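Local atomic coordinates of iron-only hydrogenase system regulator (Thermotoga maritima, PDB entry 2NZC), a protein that probably regulates the iron-only hydrogenase system and belongs to the ACT-like family of small regulatory domains. Residues Ile9-Val14 / Ile50-Leu55. Residues are numbered along the deposited sequence; the frame is centred on the assembly and turned at random.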
loop_
_atom_site.group_PDB
_atom_site.type_symbol
_atom_site.label_atom_id
_atom_site.label_comp_id
_atom_site.label_asym_id
_atom_site.label_seq_id
_atom_site.Cartn_x
_atom_site.Cartn_y
_atom_site.Cartn_z
ATOM N N ILE D 9 -11.485 -5.466 7.001
ATOM C CA ILE D 9 -10.215 -4.775 7.156
ATOM C C ILE D 9 -9.514 -5.261 8.450
ATOM O O ILE D 9 -10.145 -5.337 9.528
ATOM C CB ILE D 9 -10.469 -3.264 7.227
ATOM C CG1 ILE D 9 -11.007 -2.762 5.888
ATOM C CG2 ILE D 9 -9.210 -2.526 7.615
ATOM C CD1 ILE D 9 -12.111 -1.748 6.050
ATOM N N LEU D 10 -8.220 -5.560 8.353
ATOM C CA LEU D 10 -7.433 -5.931 9.528
ATOM C C LEU D 10 -6.236 -5.017 9.660
ATOM O O LEU D 10 -5.496 -4.796 8.691
ATOM C CB LEU D 10 -6.937 -7.363 9.401
ATOM C CG LEU D 10 -7.826 -8.374 10.101
ATOM C CD1 LEU D 10 -8.894 -8.726 9.120
ATOM C CD2 LEU D 10 -7.006 -9.597 10.456
ATOM N N THR D 11 -6.068 -4.467 10.847
ATOM C CA THR D 11 -4.840 -3.766 11.180
ATOM C C THR D 11 -4.122 -4.535 12.272
ATOM O O THR D 11 -4.700 -4.837 13.346
ATOM C CB THR D 11 -5.123 -2.377 11.670
ATOM O OG1 THR D 11 -5.935 -2.490 12.841
ATOM C CG2 THR D 11 -5.906 -1.623 10.631
ATOM N N ILE D 12 -2.864 -4.848 11.993
ATOM C CA ILE D 12 -2.011 -5.593 12.891
ATOM C C ILE D 12 -0.848 -4.684 13.269
ATOM O O ILE D 12 -0.194 -4.106 12.393
ATOM C CB ILE D 12 -1.438 -6.833 12.173
ATOM C CG1 ILE D 12 -2.576 -7.711 11.615
ATOM C CG2 ILE D 12 -0.531 -7.632 13.091
ATOM C CD1 ILE D 12 -2.125 -8.687 10.597
ATOM N N VAL D 13 -0.579 -4.564 14.559
ATOM C CA VAL D 13 0.626 -3.885 15.034
ATOM C C VAL D 13 1.534 -4.930 15.704
ATOM O O VAL D 13 1.157 -5.554 16.704
ATOM C CB VAL D 13 0.276 -2.725 15.999
ATOM C CG1 VAL D 13 1.524 -2.096 16.567
ATOM C CG2 VAL D 13 -0.576 -1.664 15.255
ATOM N N VAL D 14 2.724 -5.113 15.137
ATOM C CA VAL D 14 3.675 -6.122 15.605
ATOM C C VAL D 14 4.928 -5.500 16.210
ATOM O O VAL D 14 5.470 -4.553 15.659
ATOM C CB VAL D 14 4.156 -7.026 14.439
ATOM C CG1 VAL D 14 4.789 -8.324 14.987
ATOM C CG2 VAL D 14 3.047 -7.353 13.501
ATOM N N ILE D 50 3.648 -2.061 11.231
ATOM C CA ILE D 50 2.195 -1.995 10.987
ATOM C C ILE D 50 1.888 -2.816 9.750
ATOM O O ILE D 50 2.653 -2.772 8.778
ATOM C CB ILE D 50 1.739 -0.548 10.676
ATOM C CG1 ILE D 50 2.017 0.327 11.894
ATOM C CG2 ILE D 50 0.246 -0.552 10.224
ATOM C CD1 ILE D 50 2.062 1.850 11.640
ATOM N N ILE D 51 0.814 -3.605 9.797
ATOM C CA ILE D 51 0.361 -4.359 8.604
ATOM C C ILE D 51 -1.131 -4.092 8.438
ATOM O O ILE D 51 -1.906 -4.217 9.420
ATOM C CB ILE D 51 0.566 -5.908 8.725
ATOM C CG1 ILE D 51 2.018 -6.258 8.951
ATOM C CG2 ILE D 51 0.110 -6.628 7.433
ATOM C CD1 ILE D 51 2.264 -7.692 9.555
ATOM N N PHE D 52 -1.516 -3.693 7.227
ATOM C CA PHE D 52 -2.901 -3.506 6.868
ATOM C C PHE D 52 -3.256 -4.625 5.920
ATOM O O PHE D 52 -2.487 -4.902 4.985
ATOM C CB PHE D 52 -3.110 -2.204 6.083
ATOM C CG PHE D 52 -2.700 -0.942 6.812
ATOM C CD1 PHE D 52 -3.499 -0.409 7.808
ATOM C CD2 PHE D 52 -1.572 -0.231 6.413
ATOM C CE1 PHE D 52 -3.147 0.787 8.439
ATOM C CE2 PHE D 52 -1.224 0.966 7.056
ATOM C CZ PHE D 52 -2.009 1.451 8.047
ATOM N N LEU D 53 -4.432 -5.232 6.128
ATOM C CA LEU D 53 -4.959 -6.291 5.240
ATOM C C LEU D 53 -6.396 -5.966 4.847
ATOM O O LEU D 53 -7.178 -5.424 5.656
ATOM C CB LEU D 53 -4.975 -7.659 5.980
ATOM C CG LEU D 53 -3.660 -8.185 6.581
ATOM C CD1 LEU D 53 -3.925 -9.474 7.296
ATOM C CD2 LEU D 53 -2.677 -8.504 5.478
ATOM N N VAL D 54 -6.728 -6.267 3.596
ATOM C CA VAL D 54 -8.123 -6.352 3.136
ATOM C C VAL D 54 -8.348 -7.828 2.784
ATOM O O VAL D 54 -7.534 -8.425 2.066
ATOM C CB VAL D 54 -8.395 -5.454 1.889
ATOM C CG1 VAL D 54 -9.900 -5.588 1.468
ATOM C CG2 VAL D 54 -8.077 -3.988 2.223
ATOM N N LEU D 55 -9.426 -8.421 3.307
ATOM C CA LEU D 55 -9.765 -9.788 2.977
ATOM C C LEU D 55 -11.154 -9.770 2.435
ATOM O O LEU D 55 -11.944 -8.893 2.787
ATOM C CB LEU D 55 -9.754 -10.683 4.223
ATOM C CG LEU D 55 -8.358 -11.019 4.763
ATOM C CD1 LEU D 55 -7.955 -10.044 5.843
ATOM C CD2 LEU D 55 -8.359 -12.455 5.258
#
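I9 touches L53 across the two central strands of a ferredoxin-like, ACT-type βαββαβ sheet, which run antiparallel. I9 pairs with V54 as a non-hydrogen-bonded pair, and its CA-H points at L53 O (CA to O 3.4 Å); its branched aliphatic side chain suits the sheet face where F52 of the second subunit packs on it. L10 turns to the other face, toward the helices. Its N donates almost straight to L53 O (2.9 Å, 172° at the hydrogen), and its O accepts from L53 N (2.8 Å). L10 CD1 touches L55 CD1 obliquely at 3.7 Å; leucine's branched end gives it a methyl for L55 while the side chain also packs on I62 and L69 of helix 59-69. T11 returns to the subunit-facing side, where its methyl CG2, anti to the carbonyl carbon, meets the edge of the F52 ring near its plane. I50 CG2 lies 3.7 Å above one face of that ring, toward the rim, and a flat ring suits this place because it can stack on F52 of the second subunit. I12 forms the second hydrogen-bonded pair, with I51, on the helix side; β-branched residues suit such extended backbone. CG1 of I12 lies beside the backbone N (chi1 -56°) and anti to the carbonyl carbon, and beyond it CD1 reaches diagonally to L53 CD1 at 3.8 Å. One residue beyond the V13-I50 non-hydrogen-bonded pair, V14, which packs on A20 of helix 18-30, places CG2 4.0 Å from I51 CD1.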